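Local coordinates for protein transcriptional regulator (Streptococcus pneumoniae, PDB 2GNP) that is probably a transcriptional regulator whose putative sugar-binding domain may respond to a sugar-type effector, at residues E23-I28 against N247-D252; A154-G159 against S224-Y229; R193-K198 against I237-R242. One frame throughout, in Å; residues are numbered along the deposited sequence.

Contact 1: residues E23-I28 against N247-D252; sequences ESLEII and NHLITD
Ser24 to Ile28 and His248 to Asp252 pair as parallel strands at the edge of the central sheet, with strand 248-252 lying between strand 24-28 and strand 223-227. The backbone bonds run from Ser24 N to Asn247 O as far as Ile28 N to Thr251 O, the latter at 2.9 Å. On the sheet face that carries Ser24, Glu26 and Ile28, the imidazole of His248 is held from two directions. Ser24 CB sits over the centre of the ring, 3.3 Å from its centroid, a CH-pi contact. At the ring edge, NE2 of His248 donates to Glu26 OE1 at 2.6 Å, nearly straight (167°), and meets the syn lone pair of the carboxylate. The bend at chi2 (78°) turns the glutamate CD off an extended course, and OE1 lies at the ring edge. This histidine-carboxylate pair may favour a protonated ring. Helix 36-54 covers this face through Val50, and helices 5-20 and 253-264 cover the other, as in a Rossmann-like alpha/beta/alpha fold. Farther along, Ile28 CD1 packs on Ile250 CG2 at 3.6 Å. On the opposite face, Leu25 and Leu249 run alongside each other, Leu25 CD1 lying 4.0 Å from Leu249 CB, and helix 5-20 packs on Leu25 through Val16 and Lys17.

Contact 2: residues A154-G159 against S224-Y229; sequences AVVGIG and SLAVAY
The parallel pairing of Ala154-Val156 with Ser224-Val227 belongs to the core of the Rossmann-like sheet, and the two backbones diverge after Val156. Three backbone bonds tie them: Leu225 N to Ala154 O at 2.8 Å, Val156 N to Leu225 O at 2.9 Å, and Val227 N to Val156 O at 3.1 Å. Within this paired part, Val156 CG2 rests on Ala226 CB at 3.7 Å. Beyond Val156 the direct pairing stops. A water takes over, accepting from Ile158 N at 3.0 Å and donating to Val227 O at 2.7 Å, and so bridges the diverging backbones. Side chains still meet here, through Ile158. Its CG1 is anti to the carbonyl carbon (chi1 -68°), and the branch continues to CD1, which lies 3.8 Å from Ala226 CB and also approaches Ala228 CB; Ile158 CB is 3.8 Å from that second methyl, Ala228 CB. Helix 234-242 packs on Ile158 through Ser236 and Val240, and on Ala228 through Ile237. The chemistry is thus apolar between the side chains, while the bridging water gives the amide of Ile158 and the carbonyl of Val227 a partner where the backbones separate.

Contact 3: residues R193-K198 against I237-R242; sequences RFFDSK and ILSVLR
Arg242 NH1, on helix 234-242, donates to Ser197 O at 2.9 Å, with the oxygen close to the guanidinium plane but the donor well above the plane of the carbonyl. The acceptor belongs to an Asx turn, closed by Lys198 N on Asp196 OD1 at 2.9 Å; the carbonyls of Asp196 and Ser197 face the helix. Lys198 N approaches OD1 from above the carboxylate plane, 54° out of it, and OD1 also accepts from Lys200 N, so two backbone amides grip this one oxygen. Ser239 OG lies 2.8 Å from Asp196 O and is hydrogen-bonded to Ser235 O, a turn earlier in the helix. Ser239 CB meanwhile touches the Phe195 ring, 3.3 Å from CE2. Chi1 of 50° leaves CG of Phe195 flanked by its own backbone N and carbonyl carbon, and the ring's CZ meets Val240 CG2 at 3.6 Å. Val187 and Ile190 also pack on the phenyl, so the residue joins the helix to the antiparallel strands at this side of the sheet. At the more exposed end of the contact, the side chain of Arg242 is extended from CG to NE, its guanidinium lying against the loop. Asp263 forms a salt bridge with the second terminal nitrogen, NH2, which gives the two ends of the group different partners. Leu238 CD2 covers one face of the guanidinium, 3.6 Å above its plane and over its centre.

The contacts step across one mixed sheet and one of the helices that cover it. Contacts 1 and 2 have centres 10 Å apart and meet because strand 248-252 lies beside strand 223-227; Thr251 OG1 probably bonds Ala228 O there. Contact 3 is centred 12 Å from contact 2 and 16 Å from contact 1. Its helix 234-242 links those two neighbouring strands as a beta-alpha-beta crossover, Ile237 touching Leu249 of one strand and Ala228 just past the other. Along the chain, contacts 2 and 3 are nested inside the loop closed by contact 1, and their own segments alternate. Residues near both ends of the putative sugar-binding domain are thereby drawn into one Rossmann-like unit.

Contact 1: residues E23-I28 against N247-D252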
# COMPACT_ATOMS: atom_id res chain seq x y z
N GLU A 23 15.00 -2.93 -2.31
CA GLU A 23 15.51 -2.70 -3.66
C GLU A 23 15.59 -1.24 -4.14
O GLU A 23 16.58 -0.84 -4.73
CB GLU A 23 14.72 -3.59 -4.64
CG GLU A 23 15.08 -3.42 -6.07
CD GLU A 23 14.38 -4.46 -7.00
OE1 GLU A 23 14.23 -5.66 -6.61
OE2 GLU A 23 14.01 -4.06 -8.12
N SER A 24 14.55 -0.46 -3.86
CA SER A 24 14.46 0.92 -4.32
C SER A 24 13.88 1.79 -3.26
O SER A 24 13.03 1.37 -2.50
CB SER A 24 13.55 1.04 -5.54
OG SER A 24 14.01 0.24 -6.60
N LEU A 25 14.34 3.03 -3.23
CA LEU A 25 13.94 3.99 -2.18
C LEU A 25 14.16 5.45 -2.59
O LEU A 25 15.23 5.76 -3.08
CB LEU A 25 14.80 3.78 -0.93
CG LEU A 25 14.60 4.72 0.23
CD1 LEU A 25 13.21 4.72 0.81
CD2 LEU A 25 15.60 4.35 1.32
N GLU A 26 13.12 6.27 -2.45
CA GLU A 26 13.26 7.73 -2.58
C GLU A 26 12.88 8.34 -1.27
O GLU A 26 11.79 8.06 -0.74
CB GLU A 26 12.41 8.33 -3.72
CG GLU A 26 12.91 8.04 -5.16
CD GLU A 26 12.58 6.63 -5.66
OE1 GLU A 26 11.54 6.08 -5.23
OE2 GLU A 26 13.33 6.11 -6.53
N ILE A 27 13.78 9.18 -0.72
CA ILE A 27 13.50 9.91 0.52
C ILE A 27 13.34 11.39 0.13
O ILE A 27 14.31 12.02 -0.31
CB ILE A 27 14.66 9.76 1.59
CG1 ILE A 27 14.87 8.28 1.98
CG2 ILE A 27 14.35 10.58 2.80
CD1 ILE A 27 16.19 8.07 2.71
N ILE A 28 12.12 11.90 0.30
CA ILE A 28 11.85 13.34 0.10
C ILE A 28 12.29 14.16 1.31
O ILE A 28 11.88 13.88 2.43
CB ILE A 28 10.33 13.61 -0.19
CG1 ILE A 28 9.94 13.09 -1.58
CG2 ILE A 28 10.00 15.13 -0.17
CD1 ILE A 28 9.90 11.70 -1.69
N ASN A 247 9.10 -3.83 -2.05
CA ASN A 247 10.52 -3.66 -2.46
C ASN A 247 10.87 -2.27 -2.92
O ASN A 247 11.98 -2.06 -3.36
CB ASN A 247 10.99 -4.73 -3.46
CG ASN A 247 10.18 -4.77 -4.71
OD1 ASN A 247 9.68 -3.74 -5.16
ND2 ASN A 247 9.94 -5.99 -5.23
N HIS A 248 9.91 -1.33 -2.86
CA HIS A 248 10.16 0.07 -3.23
C HIS A 248 9.35 0.98 -2.35
O HIS A 248 8.11 0.86 -2.29
CB HIS A 248 9.77 0.27 -4.68
CG HIS A 248 10.26 1.57 -5.29
ND1 HIS A 248 10.41 1.72 -6.66
CD2 HIS A 248 10.60 2.76 -4.73
CE1 HIS A 248 10.83 2.95 -6.92
NE2 HIS A 248 10.96 3.60 -5.77
N LEU A 249 10.05 1.87 -1.65
CA LEU A 249 9.38 2.74 -0.71
C LEU A 249 9.68 4.19 -1.09
O LEU A 249 10.76 4.49 -1.51
CB LEU A 249 9.87 2.45 0.73
CG LEU A 249 9.33 3.39 1.85
CD1 LEU A 249 7.82 3.32 2.05
CD2 LEU A 249 10.07 3.22 3.21
N ILE A 250 8.64 5.03 -1.06
CA ILE A 250 8.77 6.48 -1.12
C ILE A 250 8.24 7.05 0.21
O ILE A 250 7.09 6.83 0.61
CB ILE A 250 8.00 7.02 -2.26
CG1 ILE A 250 8.52 6.37 -3.56
CG2 ILE A 250 8.24 8.55 -2.32
CD1 ILE A 250 7.95 6.97 -4.87
N THR A 251 9.11 7.78 0.92
CA THR A 251 8.72 8.39 2.20
C THR A 251 9.54 9.67 2.34
O THR A 251 10.23 10.07 1.40
CB THR A 251 9.00 7.45 3.38
OG1 THR A 251 8.38 7.90 4.59
CG2 THR A 251 10.52 7.30 3.59
N ASP A 252 9.36 10.37 3.44
CA ASP A 252 10.13 11.63 3.68
C ASP A 252 11.30 11.38 4.66
O ASP A 252 11.35 10.34 5.32
CB ASP A 252 9.25 12.83 4.06
CG ASP A 252 8.53 12.67 5.39
OD1 ASP A 252 8.70 11.63 6.08
OD2 ASP A 252 7.77 13.59 5.78
O HOH W 1 11.92 -2.23 -6.41

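Contact 2: residues A154-G159 against S224-Y229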
# COMPACT_ATOMS: atom_id res chain seq x y z
N ALA A 154 2.70 -3.54 -8.03
CA ALA A 154 1.62 -3.22 -7.04
C ALA A 154 1.91 -1.80 -6.59
O ALA A 154 3.07 -1.45 -6.40
CB ALA A 154 1.70 -4.13 -5.88
N VAL A 155 0.86 -1.03 -6.35
CA VAL A 155 0.95 0.35 -5.81
C VAL A 155 0.08 0.38 -4.58
O VAL A 155 -1.10 0.18 -4.71
CB VAL A 155 0.50 1.41 -6.83
CG1 VAL A 155 0.92 2.86 -6.36
CG2 VAL A 155 1.19 1.09 -8.23
N VAL A 156 0.68 0.70 -3.42
CA VAL A 156 -0.04 0.55 -2.15
C VAL A 156 0.29 1.71 -1.17
O VAL A 156 1.38 2.33 -1.23
CB VAL A 156 0.30 -0.79 -1.44
CG1 VAL A 156 -0.00 -1.98 -2.35
CG2 VAL A 156 1.77 -0.81 -0.92
N GLY A 157 -0.67 2.05 -0.34
CA GLY A 157 -0.40 2.87 0.85
C GLY A 157 -0.14 1.92 2.03
O GLY A 157 -0.27 0.69 1.91
N ILE A 158 0.19 2.49 3.19
CA ILE A 158 0.42 1.71 4.42
C ILE A 158 -0.39 2.41 5.49
O ILE A 158 -0.24 3.64 5.68
CB ILE A 158 1.93 1.66 4.83
CG1 ILE A 158 2.75 0.85 3.79
CG2 ILE A 158 2.08 1.07 6.28
CD1 ILE A 158 4.31 1.01 3.95
N GLY A 159 -1.25 1.65 6.18
CA GLY A 159 -2.07 2.23 7.26
C GLY A 159 -1.46 1.94 8.64
O GLY A 159 -0.66 1.01 8.80
N SER A 224 6.98 -3.55 -6.21
CA SER A 224 5.88 -3.17 -5.31
C SER A 224 6.24 -1.86 -4.66
O SER A 224 7.24 -1.75 -3.92
CB SER A 224 5.64 -4.24 -4.24
OG SER A 224 6.87 -4.63 -3.62
N LEU A 225 5.42 -0.89 -4.91
CA LEU A 225 5.71 0.51 -4.53
C LEU A 225 4.78 0.89 -3.43
O LEU A 225 3.55 0.93 -3.66
CB LEU A 225 5.50 1.42 -5.73
CG LEU A 225 5.49 2.96 -5.56
CD1 LEU A 225 6.87 3.37 -5.00
CD2 LEU A 225 5.21 3.71 -6.93
N ALA A 226 5.33 1.23 -2.26
CA ALA A 226 4.51 1.80 -1.20
C ALA A 226 4.85 3.28 -1.07
O ALA A 226 6.02 3.63 -1.08
CB ALA A 226 4.77 1.07 0.13
N VAL A 227 3.83 4.13 -0.95
CA VAL A 227 4.05 5.54 -0.65
C VAL A 227 3.43 5.84 0.70
O VAL A 227 2.19 5.63 0.90
CB VAL A 227 3.38 6.42 -1.76
CG1 VAL A 227 3.70 7.90 -1.49
CG2 VAL A 227 3.86 5.98 -3.13
N ALA A 228 4.26 6.27 1.66
CA ALA A 228 3.75 6.35 3.04
C ALA A 228 4.67 7.22 3.89
O ALA A 228 5.90 7.06 3.83
CB ALA A 228 3.64 4.90 3.65
N TYR A 229 4.07 8.14 4.65
CA TYR A 229 4.87 8.99 5.52
C TYR A 229 4.05 9.49 6.69
O TYR A 229 2.81 9.37 6.70
CB TYR A 229 5.46 10.14 4.73
CG TYR A 229 4.45 11.16 4.29
CD1 TYR A 229 3.66 10.94 3.15
CD2 TYR A 229 4.27 12.35 5.01
CE1 TYR A 229 2.70 11.89 2.72
CE2 TYR A 229 3.32 13.30 4.61
CZ TYR A 229 2.55 13.06 3.46
OH TYR A 229 1.59 14.01 3.08
O HOH W 2 0.25 5.46 2.81

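Contact 3: residues R193-K198 against I237-R242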
# COMPACT_ATOMS: atom_id res chain seq x y z
N ARG A 193 -4.53 -6.06 5.25
CA ARG A 193 -4.03 -7.12 6.15
C ARG A 193 -3.23 -6.51 7.26
O ARG A 193 -2.42 -5.61 7.01
CB ARG A 193 -3.30 -8.22 5.42
CG ARG A 193 -4.31 -8.93 4.46
CD ARG A 193 -3.53 -9.94 3.63
NE ARG A 193 -4.38 -10.68 2.70
CZ ARG A 193 -5.26 -11.61 3.08
NH1 ARG A 193 -5.38 -11.91 4.39
NH2 ARG A 193 -6.03 -12.24 2.17
N PHE A 194 -3.50 -6.99 8.47
CA PHE A 194 -3.01 -6.38 9.70
C PHE A 194 -1.81 -7.14 10.18
O PHE A 194 -1.86 -8.37 10.25
CB PHE A 194 -4.15 -6.34 10.74
CG PHE A 194 -5.26 -5.39 10.32
CD1 PHE A 194 -5.17 -4.05 10.66
CD2 PHE A 194 -6.31 -5.81 9.50
CE1 PHE A 194 -6.12 -3.15 10.24
CE2 PHE A 194 -7.28 -4.87 9.04
CZ PHE A 194 -7.17 -3.56 9.44
N PHE A 195 -0.77 -6.41 10.55
CA PHE A 195 0.47 -7.08 11.00
C PHE A 195 1.02 -6.50 12.29
O PHE A 195 0.68 -5.36 12.68
CB PHE A 195 1.53 -7.02 9.90
CG PHE A 195 1.73 -5.62 9.33
CD1 PHE A 195 1.24 -5.30 8.06
CD2 PHE A 195 2.36 -4.64 10.08
CE1 PHE A 195 1.45 -4.00 7.51
CE2 PHE A 195 2.55 -3.36 9.57
CZ PHE A 195 2.07 -3.04 8.27
N ASP A 196 1.88 -7.30 12.92
CA ASP A 196 2.59 -6.88 14.11
C ASP A 196 3.90 -6.14 13.83
O ASP A 196 4.19 -5.73 12.69
CB ASP A 196 2.80 -8.10 15.02
CG ASP A 196 3.88 -9.05 14.50
OD1 ASP A 196 4.57 -8.76 13.47
OD2 ASP A 196 4.11 -10.09 15.17
N SER A 197 4.71 -5.92 14.86
CA SER A 197 5.93 -5.07 14.71
C SER A 197 7.02 -5.64 13.81
O SER A 197 7.98 -4.92 13.48
CB SER A 197 6.55 -4.81 16.10
OG SER A 197 7.16 -5.98 16.57
N LYS A 198 6.88 -6.93 13.44
CA LYS A 198 7.83 -7.65 12.59
C LYS A 198 7.23 -7.91 11.20
O LYS A 198 7.83 -8.58 10.36
CB LYS A 198 8.11 -9.00 13.22
CG LYS A 198 9.02 -8.91 14.47
CD LYS A 198 9.33 -10.37 14.94
CE LYS A 198 10.60 -10.46 15.78
NZ LYS A 198 10.64 -9.41 16.84
N ILE A 237 5.73 1.33 8.90
CA ILE A 237 6.75 1.28 7.86
C ILE A 237 7.91 0.38 8.29
O ILE A 237 8.40 -0.45 7.51
CB ILE A 237 7.22 2.73 7.50
CG1 ILE A 237 6.04 3.53 6.83
CG2 ILE A 237 8.41 2.67 6.58
CD1 ILE A 237 6.35 5.00 6.73
N LEU A 238 8.28 0.45 9.57
CA LEU A 238 9.38 -0.39 10.02
C LEU A 238 8.99 -1.89 9.87
O LEU A 238 9.80 -2.73 9.45
CB LEU A 238 9.68 -0.03 11.46
CG LEU A 238 10.77 -0.90 12.16
CD1 LEU A 238 12.11 -0.87 11.39
CD2 LEU A 238 10.91 -0.38 13.57
N SER A 239 7.73 -2.20 10.16
CA SER A 239 7.21 -3.60 10.03
C SER A 239 7.33 -4.08 8.60
O SER A 239 7.86 -5.16 8.30
CB SER A 239 5.76 -3.73 10.43
OG SER A 239 5.54 -3.46 11.80
N VAL A 240 6.85 -3.23 7.69
CA VAL A 240 6.87 -3.56 6.25
C VAL A 240 8.31 -3.75 5.77
O VAL A 240 8.60 -4.69 5.00
CB VAL A 240 6.16 -2.38 5.52
CG1 VAL A 240 6.43 -2.47 4.08
CG2 VAL A 240 4.62 -2.44 5.86
N LEU A 241 9.23 -2.90 6.24
CA LEU A 241 10.66 -3.04 5.89
C LEU A 241 11.23 -4.38 6.43
O LEU A 241 11.96 -5.10 5.72
CB LEU A 241 11.44 -1.88 6.44
CG LEU A 241 11.09 -0.56 5.77
CD1 LEU A 241 11.83 0.58 6.48
CD2 LEU A 241 11.52 -0.67 4.30
N ARG A 242 10.99 -4.62 7.72
CA ARG A 242 11.38 -5.88 8.40
C ARG A 242 11.00 -7.16 7.68
O ARG A 242 11.86 -8.05 7.57
CB ARG A 242 10.87 -5.91 9.85
CG ARG A 242 11.81 -5.18 10.75
CD ARG A 242 11.15 -4.96 12.12
NE ARG A 242 12.07 -4.26 13.02
CZ ARG A 242 11.74 -3.91 14.27
NH1 ARG A 242 10.52 -4.16 14.70
NH2 ARG A 242 12.61 -3.32 15.07